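Local coordinates for protein fanconi-associated nuclease 1 homolog (PDB 5Y7Q) that is a bacterial homolog of Fanconi-associated nuclease 1, a largely helical protein whose VRR-NUC domain is built round a mixed beta sheet, at residues W390-H395 against A570-R575; L529-P534 against R540-K545; F561-E564 against P568-V571; H404-G409 against W488-E493. All blocks are in the same frame, centred on the assembly; numbering follows the deposited sequence.

Interaction 1 of 4, residues W390-H395 against A570-R575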
loop_
_atom_site.group_PDB
_atom_site.type_symbol
_atom_site.label_atom_id
_atom_site.label_comp_id
_atom_site.label_asym_id
_atom_site.label_seq_id
_atom_site.Cartn_x
_atom_site.Cartn_y
_atom_site.Cartn_z
ATOM N N TRP A 390 -22.922 -10.970 8.477
ATOM C CA TRP A 390 -24.243 -10.415 8.196
ATOM C C TRP A 390 -25.329 -11.195 8.913
ATOM O O TRP A 390 -26.348 -10.616 9.318
ATOM C CB TRP A 390 -24.522 -10.410 6.690
ATOM C CG TRP A 390 -23.584 -9.549 5.915
ATOM C CD1 TRP A 390 -22.672 -9.963 4.989
ATOM C CD2 TRP A 390 -23.448 -8.122 6.007
ATOM N NE1 TRP A 390 -21.981 -8.883 4.493
ATOM C CE2 TRP A 390 -22.434 -7.742 5.102
ATOM C CE3 TRP A 390 -24.086 -7.130 6.768
ATOM C CZ2 TRP A 390 -22.042 -6.411 4.930
ATOM C CZ3 TRP A 390 -23.698 -5.817 6.599
ATOM C CH2 TRP A 390 -22.682 -5.466 5.682
ATOM N N ALA A 391 -25.136 -12.504 9.079
ATOM C CA ALA A 391 -26.162 -13.310 9.728
ATOM C C ALA A 391 -26.263 -12.958 11.197
ATOM O O ALA A 391 -27.364 -12.733 11.718
ATOM C CB ALA A 391 -25.875 -14.803 9.557
ATOM N N VAL A 392 -25.125 -12.913 11.890
ATOM C CA VAL A 392 -25.182 -12.544 13.295
ATOM C C VAL A 392 -25.735 -11.140 13.435
ATOM O O VAL A 392 -26.579 -10.875 14.302
ATOM C CB VAL A 392 -23.806 -12.669 13.964
ATOM C CG1 VAL A 392 -23.904 -12.189 15.373
ATOM C CG2 VAL A 392 -23.345 -14.102 13.956
ATOM N N ARG A 393 -25.301 -10.228 12.558
ATOM C CA ARG A 393 -25.774 -8.853 12.645
ATOM C C ARG A 393 -27.295 -8.783 12.521
ATOM O O ARG A 393 -27.947 -8.030 13.254
ATOM C CB ARG A 393 -25.102 -7.997 11.577
ATOM C CG ARG A 393 -25.190 -6.527 11.876
ATOM C CD ARG A 393 -25.378 -5.760 10.612
ATOM N NE ARG A 393 -26.592 -6.172 9.931
ATOM C CZ ARG A 393 -27.789 -5.647 10.179
ATOM N NH1 ARG A 393 -27.919 -4.693 11.098
ATOM N NH2 ARG A 393 -28.859 -6.078 9.521
ATOM N N GLU A 394 -27.884 -9.570 11.615
ATOM C CA GLU A 394 -29.344 -9.608 11.519
ATOM C C GLU A 394 -29.954 -10.171 12.789
ATOM O O GLU A 394 -30.935 -9.635 13.317
ATOM C CB GLU A 394 -29.790 -10.446 10.321
ATOM C CG GLU A 394 -29.711 -9.729 8.979
ATOM C CD GLU A 394 -30.899 -8.815 8.729
ATOM O OE1 GLU A 394 -31.909 -8.938 9.463
ATOM O OE2 GLU A 394 -30.815 -7.981 7.795
ATOM N N HIS A 395 -29.383 -11.260 13.296
ATOM C CA HIS A 395 -30.009 -11.956 14.414
ATOM C C HIS A 395 -29.992 -11.100 15.680
ATOM O O HIS A 395 -30.949 -11.116 16.463
ATOM C CB HIS A 395 -29.307 -13.300 14.635
ATOM C CG HIS A 395 -29.752 -14.020 15.862
ATOM N ND1 HIS A 395 -30.895 -14.792 15.896
ATOM C CD2 HIS A 395 -29.213 -14.085 17.104
ATOM C CE1 HIS A 395 -31.037 -15.308 17.105
ATOM N NE2 HIS A 395 -30.032 -14.893 17.858
ATOM N N ALA A 570 -17.465 -9.609 23.411
ATOM C CA ALA A 570 -17.878 -11.007 23.414
ATOM C C ALA A 570 -17.501 -11.619 22.072
ATOM O O ALA A 570 -17.397 -10.908 21.066
ATOM C CB ALA A 570 -19.382 -11.154 23.653
ATOM N N VAL A 571 -17.279 -12.933 22.063
ATOM C CA VAL A 571 -16.990 -13.670 20.833
ATOM C C VAL A 571 -18.158 -14.600 20.564
ATOM O O VAL A 571 -18.630 -15.295 21.470
ATOM C CB VAL A 571 -15.666 -14.456 20.906
ATOM C CG1 VAL A 571 -15.442 -15.232 19.618
ATOM C CG2 VAL A 571 -14.519 -13.508 21.114
ATOM N N CYS A 572 -18.622 -14.613 19.325
ATOM C CA CYS A 572 -19.811 -15.359 18.946
ATOM C C CYS A 572 -19.449 -16.466 17.961
ATOM O O CYS A 572 -19.020 -16.187 16.837
ATOM C CB CYS A 572 -20.838 -14.412 18.348
ATOM S SG CYS A 572 -22.093 -15.236 17.433
ATOM N N TYR A 573 -19.637 -17.710 18.376
ATOM C CA TYR A 573 -19.339 -18.872 17.551
ATOM C C TYR A 573 -20.639 -19.435 16.975
ATOM O O TYR A 573 -21.563 -19.762 17.727
ATOM C CB TYR A 573 -18.613 -19.932 18.378
ATOM C CG TYR A 573 -17.239 -19.521 18.878
ATOM C CD1 TYR A 573 -16.085 -19.866 18.165
ATOM C CD2 TYR A 573 -17.085 -18.809 20.066
ATOM C CE1 TYR A 573 -14.816 -19.514 18.614
ATOM C CE2 TYR A 573 -15.813 -18.450 20.527
ATOM C CZ TYR A 573 -14.685 -18.803 19.790
ATOM O OH TYR A 573 -13.422 -18.465 20.222
ATOM N N VAL A 574 -20.699 -19.576 15.652
ATOM C CA VAL A 574 -21.930 -19.935 14.951
ATOM C C VAL A 574 -21.840 -21.348 14.370
ATOM O O VAL A 574 -20.820 -21.731 13.780
ATOM C CB VAL A 574 -22.224 -18.891 13.857
ATOM C CG1 VAL A 574 -23.389 -19.318 12.960
ATOM C CG2 VAL A 574 -22.512 -17.576 14.512
ATOM N N ARG A 575 -22.913 -22.120 14.552
ATOM C CA ARG A 575 -23.185 -23.368 13.846
ATOM C C ARG A 575 -24.420 -23.185 12.969
ATOM O O ARG A 575 -25.271 -22.330 13.234
ATOM C CB ARG A 575 -23.456 -24.538 14.800
ATOM C CG ARG A 575 -22.372 -24.929 15.784
ATOM C CD ARG A 575 -22.884 -26.085 16.709
ATOM N NE ARG A 575 -24.293 -25.909 17.100
ATOM C CZ ARG A 575 -24.951 -26.683 17.967
ATOM N NH1 ARG A 575 -26.229 -26.439 18.237
ATOM N NH2 ARG A 575 -24.341 -27.697 18.569
#
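Helix 388-396 packs across one face of the mixed beta sheet of the VRR-NUC region, and it does so here through Val-392, which meets Cys-572 and Val-574 of strand 569-577. The two strand residues lie two apart and so present their side chains on the same face, while Tyr-573 between them turns to the other, where its ring makes a cation-pi contact with Arg-374. Both methyls of Val-392 take part. CG2 lies 3.6 Å from Val-574 CG2 and 3.9 Å from Cys-572 SG. The CG1 methyl, anti to the backbone N (chi1 176°), comes within 4.1 Å of Cys-572 SG. The sulfur therefore sits almost equally far from the two branches, against the fork of the valine. Val-392 and Val-574 run past each other in opposite directions, meeting through one methyl each; the contact is small and apolar, with no hydrogen bond between the two segments.

Strand 569-577 runs parallel to both of its neighbours in the sheet, 374-380 and 538-545, in the alpha/beta arrangement of PD-(D/E)XK nucleases, the superfamily to which VRR-NUC domains belong. Val-392 also reaches Val-544 and Leu-529, which carries the helix over three consecutive strands. Away from this buried face, Arg-393 forms a salt bridge with Glu-394, NH2 to OE2 at 3.2 Å, the carboxylate oxygen lying at the guanidinium edge and in its plane. Arg-393 NH1 also forms a salt bridge with Glu-397 and a hydrogen bond to the carbonyl of Val-403, tying the helix to the edge strand 402-405.

Interaction 2 of 4, residues L529-P534 against R540-K545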
loop_
_atom_site.group_PDB
_atom_site.type_symbol
_atom_site.label_atom_id
_atom_site.label_comp_id
_atom_site.label_asym_id
_atom_site.label_seq_id
_atom_site.Cartn_x
_atom_site.Cartn_y
_atom_site.Cartn_z
ATOM N N LEU A 529 -18.376 -6.703 14.902
ATOM C CA LEU A 529 -19.642 -6.025 15.103
ATOM C C LEU A 529 -19.603 -5.173 16.358
ATOM O O LEU A 529 -18.812 -5.388 17.284
ATOM C CB LEU A 529 -20.810 -7.010 15.224
ATOM C CG LEU A 529 -21.073 -8.050 14.149
ATOM C CD1 LEU A 529 -22.308 -8.835 14.551
ATOM C CD2 LEU A 529 -21.267 -7.440 12.789
ATOM N N ILE A 530 -20.512 -4.220 16.387
ATOM C CA ILE A 530 -20.764 -3.454 17.587
ATOM C C ILE A 530 -22.282 -3.244 17.704
ATOM O O ILE A 530 -22.958 -2.911 16.723
ATOM C CB ILE A 530 -19.974 -2.129 17.545
ATOM C CG1 ILE A 530 -20.095 -1.394 18.899
ATOM C CG2 ILE A 530 -20.404 -1.281 16.300
ATOM C CD1 ILE A 530 -19.050 -0.282 19.157
ATOM N N GLN A 531 -22.836 -3.487 18.881
ATOM C CA GLN A 531 -24.260 -3.281 19.063
ATOM C C GLN A 531 -24.496 -2.245 20.153
ATOM O O GLN A 531 -23.761 -2.179 21.149
ATOM C CB GLN A 531 -25.020 -4.588 19.366
ATOM C CG GLN A 531 -24.249 -5.709 20.014
ATOM C CD GLN A 531 -25.191 -6.748 20.624
ATOM O OE1 GLN A 531 -26.405 -6.712 20.389
ATOM N NE2 GLN A 531 -24.642 -7.661 21.422
ATOM N N PHE A 532 -25.511 -1.420 19.922
ATOM C CA PHE A 532 -25.866 -0.314 20.780
ATOM C C PHE A 532 -27.284 -0.511 21.284
ATOM O O PHE A 532 -28.171 -0.978 20.552
ATOM C CB PHE A 532 -25.760 1.027 20.045
ATOM C CG PHE A 532 -24.366 1.358 19.573
ATOM C CD1 PHE A 532 -23.358 1.650 20.482
ATOM C CD2 PHE A 532 -24.066 1.388 18.213
ATOM C CE1 PHE A 532 -22.079 1.954 20.042
ATOM C CE2 PHE A 532 -22.799 1.691 17.774
ATOM C CZ PHE A 532 -21.806 1.973 18.677
ATOM N N TRP A 533 -27.478 -0.145 22.541
ATOM C CA TRP A 533 -28.796 -0.025 23.146
ATOM C C TRP A 533 -28.885 1.448 23.526
ATOM O O TRP A 533 -28.402 1.853 24.603
ATOM C CB TRP A 533 -28.946 -0.949 24.349
ATOM C CG TRP A 533 -28.876 -2.458 24.077
ATOM C CD1 TRP A 533 -29.933 -3.299 23.829
ATOM C CD2 TRP A 533 -27.701 -3.294 24.094
ATOM N NE1 TRP A 533 -29.489 -4.595 23.681
ATOM C CE2 TRP A 533 -28.128 -4.625 23.846
ATOM C CE3 TRP A 533 -26.332 -3.049 24.282
ATOM C CZ2 TRP A 533 -27.231 -5.704 23.778
ATOM C CZ3 TRP A 533 -25.442 -4.129 24.214
ATOM C CH2 TRP A 533 -25.898 -5.436 23.965
ATOM N N PRO A 534 -29.383 2.299 22.618
ATOM C CA PRO A 534 -29.391 3.753 22.881
ATOM C C PRO A 534 -30.246 4.169 24.049
ATOM O O PRO A 534 -30.055 5.285 24.542
ATOM C CB PRO A 534 -29.923 4.355 21.569
ATOM C CG PRO A 534 -30.488 3.206 20.791
ATOM C CD PRO A 534 -29.695 1.996 21.210
ATOM N N ARG A 540 -21.861 -3.242 23.178
ATOM C CA ARG A 540 -21.031 -4.435 23.253
ATOM C C ARG A 540 -20.467 -4.713 21.865
ATOM O O ARG A 540 -21.192 -4.595 20.881
ATOM C CB ARG A 540 -21.830 -5.635 23.749
ATOM C CG ARG A 540 -21.055 -6.903 23.668
ATOM C CD ARG A 540 -21.772 -8.110 24.260
ATOM N NE ARG A 540 -22.982 -8.456 23.526
ATOM C CZ ARG A 540 -23.553 -9.647 23.592
ATOM N NH1 ARG A 540 -22.998 -10.579 24.342
ATOM N NH2 ARG A 540 -24.662 -9.907 22.907
ATOM N N MET A 541 -19.187 -5.081 21.794
ATOM C CA MET A 541 -18.536 -5.507 20.560
ATOM C C MET A 541 -18.546 -7.017 20.469
ATOM O O MET A 541 -18.345 -7.710 21.473
ATOM C CB MET A 541 -17.086 -5.041 20.495
ATOM C CG MET A 541 -16.949 -3.570 20.354
ATOM S SD MET A 541 -15.289 -3.008 20.732
ATOM C CE MET A 541 -15.637 -1.284 20.520
ATOM N N VAL A 542 -18.738 -7.526 19.259
ATOM C CA VAL A 542 -18.849 -8.961 19.038
ATOM C C VAL A 542 -17.964 -9.358 17.863
ATOM O O VAL A 542 -18.211 -8.944 16.724
ATOM C CB VAL A 542 -20.308 -9.381 18.782
ATOM C CG1 VAL A 542 -20.399 -10.892 18.636
ATOM C CG2 VAL A 542 -21.260 -8.848 19.919
ATOM N N GLU A 543 -16.948 -10.164 18.133
ATOM C CA GLU A 543 -16.220 -10.836 17.071
ATOM C C GLU A 543 -16.989 -12.080 16.639
ATOM O O GLU A 543 -17.346 -12.916 17.477
ATOM C CB GLU A 543 -14.811 -11.207 17.539
ATOM C CG GLU A 543 -13.979 -11.958 16.502
ATOM C CD GLU A 543 -13.774 -11.180 15.199
ATOM O OE1 GLU A 543 -13.970 -9.941 15.191
ATOM O OE2 GLU A 543 -13.413 -11.819 14.176
ATOM N N VAL A 544 -17.247 -12.203 15.332
ATOM C CA VAL A 544 -18.004 -13.321 14.770
ATOM C C VAL A 544 -17.056 -14.384 14.218
ATOM O O VAL A 544 -16.081 -14.067 13.530
ATOM C CB VAL A 544 -18.962 -12.820 13.677
ATOM C CG1 VAL A 544 -19.617 -13.977 12.988
ATOM C CG2 VAL A 544 -20.018 -11.920 14.286
ATOM N N LYS A 545 -17.336 -15.654 14.523
ATOM C CA LYS A 545 -16.556 -16.776 14.011
ATOM C C LYS A 545 -17.486 -17.870 13.503
ATOM O O LYS A 545 -18.207 -18.493 14.292
ATOM C CB LYS A 545 -15.613 -17.329 15.090
ATOM C CG LYS A 545 -14.396 -16.436 15.374
ATOM C CD LYS A 545 -13.618 -16.145 14.094
ATOM C CE LYS A 545 -12.626 -15.007 14.261
ATOM N NZ LYS A 545 -11.949 -14.701 12.968
#
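Leu-529 and Val-544 form the apolar centre, their side chains crossing obliquely with Leu-529 CD1 3.9 Å from Val-544 CG2. Leu-529 also faces Val-542, its partner across the hairpin. On the opposite face of the sheet Ile-530 and Met-541 lie side by side and point the same way, and Ile-530 CD1 reaches Met-541 CE at 3.8 Å; the thioether chain is extended beyond CG (chi2 164°), which carries its methyl out alongside the isoleucine.

Between these two layers runs the antiparallel ladder. Leu-529 with Val-542 and Gln-531 with Arg-540 are hydrogen-bonded pairs, and Ile-530 with Met-541 is the non-hydrogen-bonded pair between them. Each hydrogen-bonded pair is joined by two N-H to carbonyl bonds, one in each direction. The straightest of the four is Gln-531 N to Arg-540 O, 2.8 Å long with 172° at the hydrogen.

Towards the polar edge Gln-531 and Arg-540 run side by side, their amide and guanidinium planes only 29° apart. Trp-533 lays the edge of its indole against Arg-540, CZ3 standing 3.9 Å from Arg-540 CB. At the other end of strand 538-545, Glu-543 and Lys-545 form a salt bridge; with Asp-528 they fit the sequence pattern of the PD-(D/E)XK superfamily, and Glu-543 OE1 accepts the backbone N-H of Asp-528. Helix 388-396 packs on Leu-529 and Val-544, helix 493-502 covers Phe-532, and strands 402-405 and 569-577 continue the sheet on either side of the hairpin.

Interaction 3 of 4, residues F561-E564 against P568-V571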
loop_
_atom_site.group_PDB
_atom_site.type_symbol
_atom_site.label_atom_id
_atom_site.label_comp_id
_atom_site.label_asym_id
_atom_site.label_seq_id
_atom_site.Cartn_x
_atom_site.Cartn_y
_atom_site.Cartn_z
ATOM N N PHE A 561 -6.852 -6.742 25.764
ATOM C CA PHE A 561 -6.842 -5.338 26.145
ATOM C C PHE A 561 -8.212 -4.890 26.630
ATOM O O PHE A 561 -8.332 -4.195 27.646
ATOM C CB PHE A 561 -6.392 -4.488 24.963
ATOM C CG PHE A 561 -6.427 -3.025 25.243
ATOM C CD1 PHE A 561 -5.374 -2.414 25.903
ATOM C CD2 PHE A 561 -7.519 -2.258 24.869
ATOM C CE1 PHE A 561 -5.396 -1.050 26.170
ATOM C CE2 PHE A 561 -7.552 -0.893 25.143
ATOM C CZ PHE A 561 -6.488 -0.286 25.791
ATOM N N CYS A 562 -9.259 -5.280 25.906
ATOM C CA CYS A 562 -10.613 -4.878 26.270
ATOM C C CYS A 562 -11.055 -5.495 27.597
ATOM O O CYS A 562 -11.630 -4.805 28.448
ATOM C CB CYS A 562 -11.582 -5.257 25.154
ATOM S SG CYS A 562 -11.648 -4.091 23.778
ATOM N N ARG A 563 -10.802 -6.784 27.802
ATOM C CA ARG A 563 -11.264 -7.381 29.046
ATOM C C ARG A 563 -10.304 -7.140 30.199
ATOM O O ARG A 563 -10.567 -7.623 31.299
ATOM C CB ARG A 563 -11.543 -8.887 28.871
ATOM C CG ARG A 563 -10.340 -9.840 28.933
ATOM C CD ARG A 563 -10.780 -11.309 28.710
ATOM N NE ARG A 563 -11.112 -11.625 27.310
ATOM C CZ ARG A 563 -12.346 -11.652 26.788
ATOM N NH1 ARG A 563 -13.413 -11.385 27.538
ATOM N NH2 ARG A 563 -12.516 -11.956 25.504
ATOM N N GLU A 564 -9.205 -6.411 29.993
ATOM C CA GLU A 564 -8.473 -5.859 31.132
ATOM C C GLU A 564 -8.982 -4.487 31.558
ATOM O O GLU A 564 -8.617 -4.010 32.639
ATOM C CB GLU A 564 -6.978 -5.770 30.818
ATOM C CG GLU A 564 -6.273 -7.117 30.796
ATOM C CD GLU A 564 -4.918 -7.065 30.105
ATOM O OE1 GLU A 564 -4.620 -6.049 29.430
ATOM O OE2 GLU A 564 -4.153 -8.047 30.239
ATOM N N PRO A 568 -16.958 -4.160 27.381
ATOM C CA PRO A 568 -17.913 -5.169 26.914
ATOM C C PRO A 568 -17.583 -5.759 25.547
ATOM O O PRO A 568 -18.070 -5.276 24.526
ATOM C CB PRO A 568 -19.230 -4.388 26.885
ATOM C CG PRO A 568 -18.799 -2.995 26.614
ATOM C CD PRO A 568 -17.541 -2.814 27.404
ATOM N N VAL A 569 -16.746 -6.785 25.505
ATOM C CA VAL A 569 -16.524 -7.587 24.310
ATOM C C VAL A 569 -17.092 -8.983 24.516
ATOM O O VAL A 569 -17.178 -9.493 25.640
ATOM C CB VAL A 569 -15.030 -7.688 23.991
ATOM C CG1 VAL A 569 -14.492 -6.359 23.530
ATOM C CG2 VAL A 569 -14.292 -8.181 25.240
ATOM N N ALA A 570 -17.465 -9.609 23.411
ATOM C CA ALA A 570 -17.878 -11.007 23.414
ATOM C C ALA A 570 -17.501 -11.619 22.072
ATOM O O ALA A 570 -17.397 -10.908 21.066
ATOM C CB ALA A 570 -19.382 -11.154 23.653
ATOM N N VAL A 571 -17.279 -12.933 22.063
ATOM C CA VAL A 571 -16.990 -13.670 20.833
ATOM C C VAL A 571 -18.158 -14.600 20.564
ATOM O O VAL A 571 -18.630 -15.295 21.470
ATOM C CB VAL A 571 -15.666 -14.456 20.906
ATOM C CG1 VAL A 571 -15.442 -15.232 19.618
ATOM C CG2 VAL A 571 -14.519 -13.508 21.114
#
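With chi1 of -69°, Val-569 sets CG1 anti to its carbonyl carbon and CG2 between the backbone N and that carbon, and this presents both methyls to helix 553-564. CG1 packs on Cys-562, lying 3.5 Å from its CB and 3.6 Å from SG. CG2 lies between Cys-562 CB and Arg-563 NH1, 4.0 Å from each. The arginine gets there by bending at chi3 (75°), which brings the guanidinium to the valine methyl although the CB bond does not point that way; its chain crosses the valine at about a right angle, and the planar group meets the methyl obliquely. No hydrogen bond joins the two segments, and the contact amounts to one valine set against a cysteine and the end of an arginine side chain.

The place is the return of a beta-alpha-beta unit, in which strand 538-545, helix 553-564 and strand 569-577 follow one another and the two strands lie parallel as neighbours. Leu-559, nearly one turn earlier in the helix, also rests on Val-569. Trp-511 of helix 505-517 also packs on Cys-562, while Arg-563 reaches Ile-372 and Asp-373 in the loop before strand 374-380.

Interaction 4 of 4, residues H404-G409 against W488-E493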
loop_
_atom_site.group_PDB
_atom_site.type_symbol
_atom_site.label_atom_id
_atom_site.label_comp_id
_atom_site.label_asym_id
_atom_site.label_seq_id
_atom_site.Cartn_x
_atom_site.Cartn_y
_atom_site.Cartn_z
ATOM N N HIS A 404 -24.085 -3.006 14.086
ATOM C CA HIS A 404 -23.313 -2.504 12.961
ATOM C C HIS A 404 -22.090 -3.373 12.714
ATOM O O HIS A 404 -21.417 -3.814 13.656
ATOM C CB HIS A 404 -22.905 -1.071 13.214
ATOM C CG HIS A 404 -24.071 -0.163 13.421
ATOM N ND1 HIS A 404 -24.751 0.431 12.377
ATOM C CD2 HIS A 404 -24.698 0.237 14.551
ATOM C CE1 HIS A 404 -25.738 1.167 12.857
ATOM N NE2 HIS A 404 -25.723 1.069 14.171
ATOM N N TYR A 405 -21.825 -3.621 11.437
ATOM C CA TYR A 405 -20.641 -4.340 10.992
ATOM C C TYR A 405 -19.597 -3.278 10.657
ATOM O O TYR A 405 -19.694 -2.604 9.625
ATOM C CB TYR A 405 -21.003 -5.207 9.789
ATOM C CG TYR A 405 -19.945 -6.179 9.332
ATOM C CD1 TYR A 405 -20.170 -7.016 8.250
ATOM C CD2 TYR A 405 -18.732 -6.275 9.991
ATOM C CE1 TYR A 405 -19.204 -7.906 7.828
ATOM C CE2 TYR A 405 -17.763 -7.159 9.577
ATOM C CZ TYR A 405 -17.997 -7.973 8.493
ATOM O OH TYR A 405 -17.011 -8.855 8.092
ATOM N N VAL A 406 -18.581 -3.161 11.507
ATOM C CA VAL A 406 -17.677 -2.015 11.499
ATOM C C VAL A 406 -16.211 -2.436 11.457
ATOM O O VAL A 406 -15.439 -1.866 10.692
ATOM C CB VAL A 406 -17.955 -1.104 12.698
ATOM C CG1 VAL A 406 -19.210 -0.350 12.434
ATOM C CG2 VAL A 406 -18.059 -1.931 13.961
ATOM N N GLU A 407 -15.780 -3.277 12.397
ATOM C CA GLU A 407 -14.473 -3.948 12.388
ATOM C C GLU A 407 -13.316 -2.956 12.259
ATOM O O GLU A 407 -12.649 -2.843 11.238
ATOM C CB GLU A 407 -14.389 -5.046 11.315
ATOM C CG GLU A 407 -14.486 -4.656 9.852
ATOM C CD GLU A 407 -14.205 -5.828 8.919
ATOM O OE1 GLU A 407 -13.574 -6.814 9.373
ATOM O OE2 GLU A 407 -14.627 -5.764 7.738
ATOM N N ASN A 408 -13.085 -2.252 13.356
ATOM C CA ASN A 408 -12.019 -1.266 13.550
ATOM C C ASN A 408 -12.203 -0.005 12.702
ATOM O O ASN A 408 -11.468 0.954 12.904
ATOM C CB ASN A 408 -10.593 -1.846 13.385
ATOM C CG ASN A 408 -10.158 -2.025 11.948
ATOM O OD1 ASN A 408 -10.109 -1.071 11.178
ATOM N ND2 ASN A 408 -9.779 -3.260 11.592
ATOM N N GLY A 409 -13.220 0.067 11.846
ATOM C CA GLY A 409 -13.486 1.312 11.153
ATOM C C GLY A 409 -14.156 2.384 11.993
ATOM O O GLY A 409 -13.940 3.582 11.764
ATOM N N TRP A 488 -15.424 7.074 5.670
ATOM C CA TRP A 488 -16.666 7.846 5.590
ATOM C C TRP A 488 -17.814 7.026 5.026
ATOM O O TRP A 488 -18.985 7.280 5.345
ATOM C CB TRP A 488 -16.505 9.075 4.690
ATOM C CG TRP A 488 -15.366 9.948 4.976
ATOM C CD1 TRP A 488 -14.158 9.931 4.351
ATOM C CD2 TRP A 488 -15.311 11.013 5.948
ATOM N NE1 TRP A 488 -13.353 10.909 4.876
ATOM C CE2 TRP A 488 -14.033 11.585 5.858
ATOM C CE3 TRP A 488 -16.219 11.530 6.887
ATOM C CZ2 TRP A 488 -13.627 12.631 6.678
ATOM C CZ3 TRP A 488 -15.819 12.585 7.693
ATOM C CH2 TRP A 488 -14.535 13.125 7.578
ATOM N N GLU A 489 -17.497 6.134 4.094
ATOM C CA GLU A 489 -18.503 5.260 3.515
ATOM C C GLU A 489 -19.196 4.470 4.614
ATOM O O GLU A 489 -20.421 4.289 4.597
ATOM C CB GLU A 489 -17.829 4.339 2.489
ATOM C CG GLU A 489 -16.536 4.947 1.791
ATOM C CD GLU A 489 -15.246 4.963 2.686
ATOM O OE1 GLU A 489 -15.155 4.116 3.622
ATOM O OE2 GLU A 489 -14.341 5.828 2.451
ATOM N N LEU A 490 -18.418 4.038 5.607
ATOM C CA LEU A 490 -18.874 3.205 6.704
ATOM C C LEU A 490 -19.566 3.995 7.801
ATOM O O LEU A 490 -20.392 3.420 8.529
ATOM C CB LEU A 490 -17.679 2.464 7.296
ATOM C CG LEU A 490 -17.875 1.882 8.692
ATOM C CD1 LEU A 490 -18.702 0.616 8.596
ATOM C CD2 LEU A 490 -16.555 1.624 9.373
ATOM N N LEU A 491 -19.251 5.290 7.950
ATOM C CA LEU A 491 -19.683 6.045 9.119
ATOM C C LEU A 491 -20.792 7.005 8.710
ATOM O O LEU A 491 -20.563 8.208 8.545
ATOM C CB LEU A 491 -18.466 6.786 9.709
ATOM C CG LEU A 491 -18.592 7.658 10.959
ATOM C CD1 LEU A 491 -19.175 6.842 12.075
ATOM C CD2 LEU A 491 -17.233 8.161 11.354
ATOM N N GLY A 492 -22.023 6.516 8.783
ATOM C CA GLY A 492 -23.175 7.333 8.477
ATOM C C GLY A 492 -23.601 8.094 9.687
ATOM O O GLY A 492 -23.158 7.798 10.789
ATOM N N GLU A 493 -24.451 9.102 9.484
ATOM C CA GLU A 493 -24.733 9.994 10.601
ATOM C C GLU A 493 -25.295 9.219 11.791
ATOM O O GLU A 493 -24.922 9.486 12.941
ATOM C CB GLU A 493 -25.668 11.112 10.171
ATOM C CG GLU A 493 -25.109 12.484 10.461
ATOM C CD GLU A 493 -26.132 13.558 10.198
ATOM O OE1 GLU A 493 -26.926 13.374 9.248
ATOM O OE2 GLU A 493 -26.165 14.561 10.949
#
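The apolar contact between side chains is that of Leu-490 with Val-406: Leu-490 CD1 lies 4.0 Å from Val-406 CG1, and the two side chains cross at about a right angle. Leu-490 is brought there by a CG anti to its backbone N (chi1 162°), which sends the side chain out from its loop into the bend formed by residues 405-409.

A second kind of contact sets the leucine methyls against the main chain. CD1 is 3.5 Å from Tyr-405 O, and the other branch, CD2, lies against Gly-409, which has no side chain, 3.6 Å from its CA and equally close to the carbonyl carbon.

The bend is a type I' beta turn from Val-406 to Gly-409, linking the end of edge strand 402-405 to helix 409-418. Residues 488-492 belong to the loop leading into helix 493-502, with Gly-492 at its N-cap position, so the contact joins the edge of the VRR-NUC sheet to the approach of a helix that also packs on that sheet.

Hydrogen bonds occur within and around the segments but do not cross between them. Gly-409 N donates to Val-406 O at 3.2 Å, closing the turn. Val-406 pairs through its backbone with Asp-528, and His-404 NE2 bonds to Gln-498 OE1 of helix 493-502.

Among aromatic contacts, the Tyr-405 ring meets Trp-390 of helix 388-396 edge-to-face.

All four interactions gather round one mixed sheet. Interactions 1 to 3 are buried and interaction 4, at the edge strand 402-405, is only partly so. Interaction 2 alone is built on backbone hydrogen bonds, as two adjacent strands require; the others are side-chain packing without a cross-segment bond. Interactions 1 and 3 share Ala-570 and Val-571 and set helices 388-396 and 553-564 against strand 569-577, the first through valine and cysteine, the second with an arginine included. Strand 569-577 bonds to the hairpin of interaction 2 through Ala-570 and Cys-572, and on the hairpin's other side Ile-530 O accepts His-404 N, bringing interaction 4 into the same sheet.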